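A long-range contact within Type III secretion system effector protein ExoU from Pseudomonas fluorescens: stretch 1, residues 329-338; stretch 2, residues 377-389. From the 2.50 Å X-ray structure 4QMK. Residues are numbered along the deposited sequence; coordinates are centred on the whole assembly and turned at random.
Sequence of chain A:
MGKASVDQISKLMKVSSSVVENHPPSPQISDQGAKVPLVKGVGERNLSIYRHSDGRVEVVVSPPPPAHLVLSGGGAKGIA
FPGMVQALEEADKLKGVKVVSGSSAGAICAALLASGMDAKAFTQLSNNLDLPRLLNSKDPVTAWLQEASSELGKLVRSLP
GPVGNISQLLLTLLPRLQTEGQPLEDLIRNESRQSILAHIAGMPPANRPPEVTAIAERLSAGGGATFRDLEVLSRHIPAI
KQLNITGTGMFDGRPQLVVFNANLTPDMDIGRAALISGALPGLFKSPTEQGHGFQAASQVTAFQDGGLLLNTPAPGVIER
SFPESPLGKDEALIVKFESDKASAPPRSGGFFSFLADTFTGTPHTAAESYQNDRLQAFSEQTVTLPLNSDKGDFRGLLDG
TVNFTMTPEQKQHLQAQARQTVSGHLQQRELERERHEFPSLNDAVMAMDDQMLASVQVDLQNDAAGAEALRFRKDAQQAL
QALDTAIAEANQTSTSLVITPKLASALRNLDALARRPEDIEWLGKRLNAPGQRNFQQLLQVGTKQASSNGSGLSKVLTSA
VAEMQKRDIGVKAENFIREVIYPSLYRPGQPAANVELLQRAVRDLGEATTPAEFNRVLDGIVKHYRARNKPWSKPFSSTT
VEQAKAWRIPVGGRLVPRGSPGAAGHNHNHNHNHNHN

Stretch 1 (329-338) KDEALIVKFE
Stretch 2 (377-389) AFSEQTVTLPLNS

Parallel strands bond in a staggered way: alternate residues of one strand each bridge two residues of the other, the pair flanking the register partner, and this contact in ExoU illustrates the rule. Strand 332-337 lies beside strand 382-385, N-to-C directions 31° apart, axes approaching to 4.5 Å. Phi and psi are extended, -111/124 at I334 and -121/136 at V383. The register pairs I334 with T382 (CA-CA 4.6 Å), V335 with V383 (CA-CA 5.2 Å), K336 with T384 (CA-CA 4.8 Å) and F337 with L385 (CA-CA 4.9 Å). Q381, at -94/8, leaves the helix containing F378 and starts the ladder: I334 N donates to Q381 O (3.0 Å), V383 N to I334 O (2.9 Å), K336 N to V383 O (2.9 Å), L385 N to K336 O (2.8 Å) and E338 N to L385 O (3.1 Å).

Q381 (m, t, chi3 59°) points toward stretch 1, and its OE1 accepts from A332 N at 2.8 Å, standing in for a backbone carbonyl. Beyond the other end, E338 (t, t) brings OE2 to L387 N at 2.7 Å, with a weak bond from N388 N to the same OE2 at 3.3 Å; one carboxylate oxygen thus serves consecutive amides.

Alternation sorts the remaining side chains. V335 (t), V383 (p), F337 (m, chi2 86°) and L385 (m, t) share an apolar face, where V335 CG1 meets L385 CD1 at 3.8 Å and F337 CE2 lies 4.0 Å from L385 CD1. L333 (t, p) adds CD1 at 3.7 Å from V383 CG1. On the face of I334, T382, K336 and T384, I334 (m, t) packs CD1 3.3 Å from F378 CD2, while extended K336 (m, t, t, t) places NZ at that ring's edge, 3.5 Å from F378 CE1. T382 (m) turns back, OG1 donating to F378 O at 2.6 Å, tying strand to helix.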

ATOM      1  N   LYS A 329     -15.769   8.315 -29.237  1.00 65.94           N
ATOM      2  CA  LYS A 329     -14.398   7.939 -29.561  1.00 65.40           C
ATOM      3  C   LYS A 329     -13.426   8.955 -29.052  1.00 59.42           C
ATOM      4  O   LYS A 329     -13.587  10.131 -29.297  1.00 60.50           O
ATOM      5  CB  LYS A 329     -14.225   7.798 -31.068  1.00 76.77           C
ATOM      6  CG  LYS A 329     -14.711   6.468 -31.624  1.00 92.15           C
ATOM      7  CD  LYS A 329     -14.507   6.372 -33.136  1.00 82.87           C
ATOM      8  CE  LYS A 329     -15.100   5.079 -33.703  1.00 88.03           C
ATOM      9  NZ  LYS A 329     -15.189   5.071 -35.197  1.00 86.67           N
ATOM     10  N   ASP A 330     -12.399   8.492 -28.356  1.00 58.83           N
ATOM     11  CA  ASP A 330     -11.384   9.380 -27.840  1.00 61.04           C
ATOM     12  C   ASP A 330     -10.342   9.706 -28.891  1.00 45.79           C
ATOM     13  O   ASP A 330     -10.059   8.923 -29.771  1.00 43.45           O
ATOM     14  CB  ASP A 330     -10.701   8.759 -26.630  1.00 76.19           C
ATOM     15  CG  ASP A 330     -11.575   8.779 -25.403  1.00 91.89           C
ATOM     16  OD1 ASP A 330     -11.819   9.904 -24.868  1.00 86.91           O
ATOM     17  OD2 ASP A 330     -11.993   7.668 -24.971  1.00 84.16           O
ATOM     18  N   GLU A 331      -9.790  10.892 -28.790  1.00 37.02           N
ATOM     19  CA  GLU A 331      -8.760  11.301 -29.676  1.00 34.23           C
ATOM     20  C   GLU A 331      -7.448  11.320 -28.872  1.00 32.52           C
ATOM     21  O   GLU A 331      -7.410  11.756 -27.702  1.00 32.51           O
ATOM     22  CB  GLU A 331      -9.091  12.676 -30.242  1.00 33.61           C
ATOM     23  CG  GLU A 331      -8.037  13.263 -31.184  1.00 43.44           C
ATOM     24  CD  GLU A 331      -8.100  12.768 -32.622  1.00 39.25           C
ATOM     25  OE1 GLU A 331      -8.912  11.876 -32.927  1.00 44.25           O
ATOM     26  OE2 GLU A 331      -7.317  13.289 -33.449  1.00 38.22           O
ATOM     27  N   ALA A 332      -6.383  10.838 -29.495  1.00 26.08           N
ATOM     28  CA  ALA A 332      -5.087  10.930 -28.908  1.00 24.55           C
ATOM     29  C   ALA A 332      -4.198  11.835 -29.786  1.00 23.86           C
ATOM     30  O   ALA A 332      -4.531  12.103 -30.953  1.00 23.98           O
ATOM     31  CB  ALA A 332      -4.476   9.564 -28.824  1.00 23.39           C
ATOM     32  N   LEU A 333      -3.100  12.306 -29.217  1.00 21.36           N
ATOM     33  CA  LEU A 333      -2.063  12.921 -30.001  1.00 24.17           C
ATOM     34  C   LEU A 333      -0.845  12.118 -29.582  1.00 25.02           C
ATOM     35  O   LEU A 333      -0.466  12.105 -28.399  1.00 27.38           O
ATOM     36  CB  LEU A 333      -1.881  14.398 -29.658  1.00 26.43           C
ATOM     37  CG  LEU A 333      -0.745  15.088 -30.404  1.00 27.31           C
ATOM     38  CD1 LEU A 333      -0.935  15.043 -31.900  1.00 26.49           C
ATOM     39  CD2 LEU A 333      -0.742  16.539 -29.984  1.00 30.35           C
ATOM     40  N   ILE A 334      -0.246  11.406 -30.523  1.00 23.05           N
ATOM     41  CA  ILE A 334       0.851  10.527 -30.199  1.00 22.44           C
ATOM     42  C   ILE A 334       2.022  11.150 -30.814  1.00 21.56           C
ATOM     43  O   ILE A 334       2.030  11.380 -32.017  1.00 22.49           O
ATOM     44  CB  ILE A 334       0.603   9.113 -30.801  1.00 22.00           C
ATOM     45  CG1 ILE A 334      -0.661   8.532 -30.168  1.00 24.13           C
ATOM     46  CG2 ILE A 334       1.805   8.223 -30.550  1.00 21.29           C
ATOM     47  CD1 ILE A 334      -1.288   7.331 -30.906  1.00 25.24           C
ATOM     48  N   VAL A 335       3.042  11.430 -30.049  1.00 23.93           N
ATOM     49  CA  VAL A 335       4.181  12.253 -30.603  1.00 25.19           C
ATOM     50  C   VAL A 335       5.399  11.430 -30.774  1.00 27.75           C
ATOM     51  O   VAL A 335       5.929  10.951 -29.796  1.00 28.30           O
ATOM     52  CB  VAL A 335       4.506  13.416 -29.676  1.00 25.19           C
ATOM     53  CG1 VAL A 335       5.580  14.286 -30.280  1.00 27.30           C
ATOM     54  CG2 VAL A 335       3.247  14.235 -29.441  1.00 24.58           C
ATOM     55  N   LYS A 336       5.788  11.207 -32.033  1.00 31.58           N
ATOM     56  CA  LYS A 336       6.991  10.458 -32.391  1.00 34.68           C
ATOM     57  C   LYS A 336       8.013  11.316 -33.107  1.00 36.87           C
ATOM     58  O   LYS A 336       7.730  12.409 -33.561  1.00 35.22           O
ATOM     59  CB  LYS A 336       6.651   9.308 -33.325  1.00 39.38           C
ATOM     60  CG  LYS A 336       6.019   8.167 -32.592  1.00 48.03           C
ATOM     61  CD  LYS A 336       5.576   7.033 -33.496  1.00 52.67           C
ATOM     62  CE  LYS A 336       4.851   5.990 -32.625  1.00 56.32           C
ATOM     63  NZ  LYS A 336       4.424   4.734 -33.318  1.00 56.80           N
ATOM     64  N   PHE A 337       9.201  10.764 -33.278  1.00 42.22           N
ATOM     65  CA  PHE A 337      10.241  11.458 -34.013  1.00 41.33           C
ATOM     66  C   PHE A 337      10.548  10.801 -35.375  1.00 44.43           C
ATOM     67  O   PHE A 337      10.395   9.588 -35.539  1.00 41.73           O
ATOM     68  CB  PHE A 337      11.456  11.551 -33.129  1.00 39.29           C
ATOM     69  CG  PHE A 337      11.217  12.319 -31.889  1.00 36.49           C
ATOM     70  CD1 PHE A 337      10.698  11.708 -30.793  1.00 37.42           C
ATOM     71  CD2 PHE A 337      11.490  13.675 -31.842  1.00 34.25           C
ATOM     72  CE1 PHE A 337      10.467  12.441 -29.645  1.00 38.85           C
ATOM     73  CE2 PHE A 337      11.251  14.405 -30.728  1.00 33.83           C
ATOM     74  CZ  PHE A 337      10.749  13.795 -29.618  1.00 36.23           C
ATOM     75  N   GLU A 338      10.995  11.631 -36.323  1.00 52.08           N
ATOM     76  CA  GLU A 338      11.320  11.242 -37.741  1.00 59.14           C
ATOM     77  C   GLU A 338      12.096   9.935 -38.005  1.00 50.55           C
ATOM     78  O   GLU A 338      13.054   9.638 -37.311  1.00 47.54           O
ATOM     79  CB  GLU A 338      12.070  12.409 -38.401  1.00 62.06           C
ATOM     80  CG  GLU A 338      12.350  12.202 -39.886  1.00 66.99           C
ATOM     81  CD  GLU A 338      12.977  13.420 -40.561  1.00 62.30           C
ATOM     82  OE1 GLU A 338      13.464  13.278 -41.694  1.00 74.03           O
ATOM     83  OE2 GLU A 338      12.984  14.512 -39.969  1.00 61.54           O
ATOM     84  N   ALA A 377      -6.348   4.188 -36.539  1.00 50.64           N
ATOM     85  CA  ALA A 377      -6.762   5.323 -35.740  1.00 50.82           C
ATOM     86  C   ALA A 377      -5.515   5.837 -35.034  1.00 44.07           C
ATOM     87  O   ALA A 377      -5.282   7.023 -34.959  1.00 44.27           O
ATOM     88  CB  ALA A 377      -7.837   4.916 -34.735  1.00 46.20           C
ATOM     89  N   PHE A 378      -4.716   4.899 -34.555  1.00 42.78           N
ATOM     90  CA  PHE A 378      -3.470   5.168 -33.900  1.00 46.44           C
ATOM     91  C   PHE A 378      -2.560   5.949 -34.854  1.00 42.93           C
ATOM     92  O   PHE A 378      -1.983   7.009 -34.463  1.00 38.54           O
ATOM     93  CB  PHE A 378      -2.839   3.847 -33.453  1.00 55.13           C
ATOM     94  CG  PHE A 378      -1.457   3.963 -32.879  1.00 69.59           C
ATOM     95  CD1 PHE A 378      -0.312   3.894 -33.700  1.00 77.26           C
ATOM     96  CD2 PHE A 378      -1.277   4.074 -31.501  1.00 79.97           C
ATOM     97  CE1 PHE A 378       0.977   3.999 -33.155  1.00 77.03           C
ATOM     98  CE2 PHE A 378       0.009   4.170 -30.956  1.00 82.03           C
ATOM     99  CZ  PHE A 378       1.132   4.129 -31.779  1.00 77.66           C
ATOM    100  N   SER A 379      -2.471   5.518 -36.109  1.00 36.40           N
ATOM    101  CA  SER A 379      -1.520   6.194 -36.996  1.00 35.66           C
ATOM    102  C   SER A 379      -2.066   7.505 -37.529  1.00 32.15           C
ATOM    103  O   SER A 379      -1.311   8.384 -37.805  1.00 31.07           O
ATOM    104  CB  SER A 379      -0.970   5.264 -38.110  1.00 40.14           C
ATOM    105  OG  SER A 379      -1.796   5.232 -39.228  1.00 44.51           O
ATOM    106  N   GLU A 380      -3.385   7.650 -37.651  1.00 30.20           N
ATOM    107  CA  GLU A 380      -3.976   8.926 -38.040  1.00 29.24           C
ATOM    108  C   GLU A 380      -3.788   9.953 -36.920  1.00 27.49           C
ATOM    109  O   GLU A 380      -3.747  11.184 -37.167  1.00 26.41           O
ATOM    110  CB  GLU A 380      -5.480   8.766 -38.275  1.00 35.42           C
ATOM    111  CG  GLU A 380      -5.869   8.116 -39.601  1.00 43.43           C
ATOM    112  CD  GLU A 380      -7.316   7.599 -39.627  1.00 54.72           C
ATOM    113  OE1 GLU A 380      -8.080   7.856 -38.671  1.00 71.00           O
ATOM    114  OE2 GLU A 380      -7.693   6.913 -40.600  1.00 66.90           O
ATOM    115  N   GLN A 381      -3.684   9.460 -35.691  1.00 23.45           N
ATOM    116  CA  GLN A 381      -3.549  10.314 -34.551  1.00 23.35           C
ATOM    117  C   GLN A 381      -2.107  10.555 -34.163  1.00 24.09           C
ATOM    118  O   GLN A 381      -1.830  11.111 -33.108  1.00 21.39           O
ATOM    119  CB  GLN A 381      -4.304   9.696 -33.398  1.00 23.17           C
ATOM    120  CG  GLN A 381      -5.799   9.886 -33.579  1.00 25.18           C
ATOM    121  CD  GLN A 381      -6.651   8.941 -32.750  1.00 25.19           C
ATOM    122  OE1 GLN A 381      -6.584   8.906 -31.525  1.00 28.26           O
ATOM    123  NE2 GLN A 381      -7.485   8.222 -33.416  1.00 26.59           N
ATOM    124  N   THR A 382      -1.183  10.091 -35.004  1.00 24.86           N
ATOM    125  CA  THR A 382       0.222  10.155 -34.700  1.00 26.26           C
ATOM    126  C   THR A 382       0.823  11.325 -35.438  1.00 27.58           C
ATOM    127  O   THR A 382       0.501  11.510 -36.607  1.00 28.92           O
ATOM    128  CB  THR A 382       0.920   8.882 -35.177  1.00 28.06           C
ATOM    129  OG1 THR A 382       0.455   7.768 -34.391  1.00 32.60           O
ATOM    130  CG2 THR A 382       2.381   9.002 -35.065  1.00 27.06           C
ATOM    131  N   VAL A 383       1.683  12.107 -34.771  1.00 25.89           N
ATOM    132  CA  VAL A 383       2.393  13.189 -35.445  1.00 25.80           C
ATOM    133  C   VAL A 383       3.888  12.943 -35.302  1.00 27.23           C
ATOM    134  O   VAL A 383       4.396  12.623 -34.204  1.00 27.48           O
ATOM    135  CB  VAL A 383       1.971  14.591 -34.898  1.00 25.26           C
ATOM    136  CG1 VAL A 383       2.409  14.790 -33.478  1.00 23.78           C
ATOM    137  CG2 VAL A 383       2.499  15.698 -35.771  1.00 26.66           C
ATOM    138  N   THR A 384       4.599  13.124 -36.405  1.00 29.26           N
ATOM    139  CA  THR A 384       6.053  12.853 -36.474  1.00 31.03           C
ATOM    140  C   THR A 384       6.861  14.151 -36.548  1.00 31.87           C
ATOM    141  O   THR A 384       6.852  14.839 -37.545  1.00 32.53           O
ATOM    142  CB  THR A 384       6.369  11.962 -37.691  1.00 32.01           C
ATOM    143  OG1 THR A 384       5.620  10.726 -37.571  1.00 36.58           O
ATOM    144  CG2 THR A 384       7.824  11.651 -37.761  1.00 32.38           C
ATOM    145  N   LEU A 385       7.532  14.486 -35.460  1.00 32.80           N
ATOM    146  CA  LEU A 385       8.275  15.711 -35.393  1.00 35.60           C
ATOM    147  C   LEU A 385       9.512  15.560 -36.275  1.00 37.70           C
ATOM    148  O   LEU A 385      10.245  14.609 -36.141  1.00 37.79           O
ATOM    149  CB  LEU A 385       8.666  16.025 -33.957  1.00 35.62           C
ATOM    150  CG  LEU A 385       7.538  16.157 -32.940  1.00 38.63           C
ATOM    151  CD1 LEU A 385       8.124  16.700 -31.640  1.00 44.52           C
ATOM    152  CD2 LEU A 385       6.423  17.071 -33.424  1.00 38.62           C
ATOM    153  N   PRO A 386       9.723  16.497 -37.197  1.00 39.78           N
ATOM    154  CA  PRO A 386      10.871  16.417 -38.091  1.00 45.82           C
ATOM    155  C   PRO A 386      12.200  16.785 -37.410  1.00 49.19           C
ATOM    156  O   PRO A 386      12.253  17.706 -36.603  1.00 52.14           O
ATOM    157  CB  PRO A 386      10.536  17.457 -39.158  1.00 44.48           C
ATOM    158  CG  PRO A 386       9.777  18.491 -38.412  1.00 42.58           C
ATOM    159  CD  PRO A 386       8.951  17.732 -37.404  1.00 39.73           C
ATOM    160  N   LEU A 387      13.258  16.068 -37.757  1.00 55.04           N
ATOM    161  CA  LEU A 387      14.588  16.329 -37.206  1.00 56.59           C
ATOM    162  C   LEU A 387      15.564  16.885 -38.230  1.00 56.69           C
ATOM    163  O   LEU A 387      16.666  17.260 -37.866  1.00 55.37           O
ATOM    164  CB  LEU A 387      15.162  15.052 -36.566  1.00 53.34           C
ATOM    165  CG  LEU A 387      14.430  14.626 -35.286  1.00 51.59           C
ATOM    166  CD1 LEU A 387      14.847  13.236 -34.829  1.00 53.19           C
ATOM    167  CD2 LEU A 387      14.652  15.652 -34.178  1.00 53.29           C
ATOM    168  N   ASN A 388      15.144  16.966 -39.492  1.00 59.13           N
ATOM    169  CA  ASN A 388      16.014  17.393 -40.584  1.00 60.00           C
ATOM    170  C   ASN A 388      15.417  18.493 -41.481  1.00 65.22           C
ATOM    171  O   ASN A 388      14.289  18.356 -41.986  1.00 73.89           O
ATOM    172  CB  ASN A 388      16.350  16.188 -41.462  1.00 59.82           C
ATOM    173  CG  ASN A 388      17.293  16.548 -42.589  1.00 57.87           C
ATOM    174  OD1 ASN A 388      18.258  17.302 -42.405  1.00 63.46           O
ATOM    175  ND2 ASN A 388      17.024  16.030 -43.752  1.00 56.51           N
ATOM    176  N   SER A 389      16.188  19.566 -41.685  1.00 65.11           N
ATOM    177  CA  SER A 389      15.775  20.708 -42.528  1.00 65.08           C
ATOM    178  C   SER A 389      16.994  21.553 -42.974  1.00 69.04           C
ATOM    179  O   SER A 389      18.136  21.245 -42.622  1.00 64.41           O
ATOM    180  CB  SER A 389      14.778  21.604 -41.758  1.00 60.81           C
ATOM    181  OG  SER A 389      15.370  22.185 -40.590  1.00 57.81           O
TER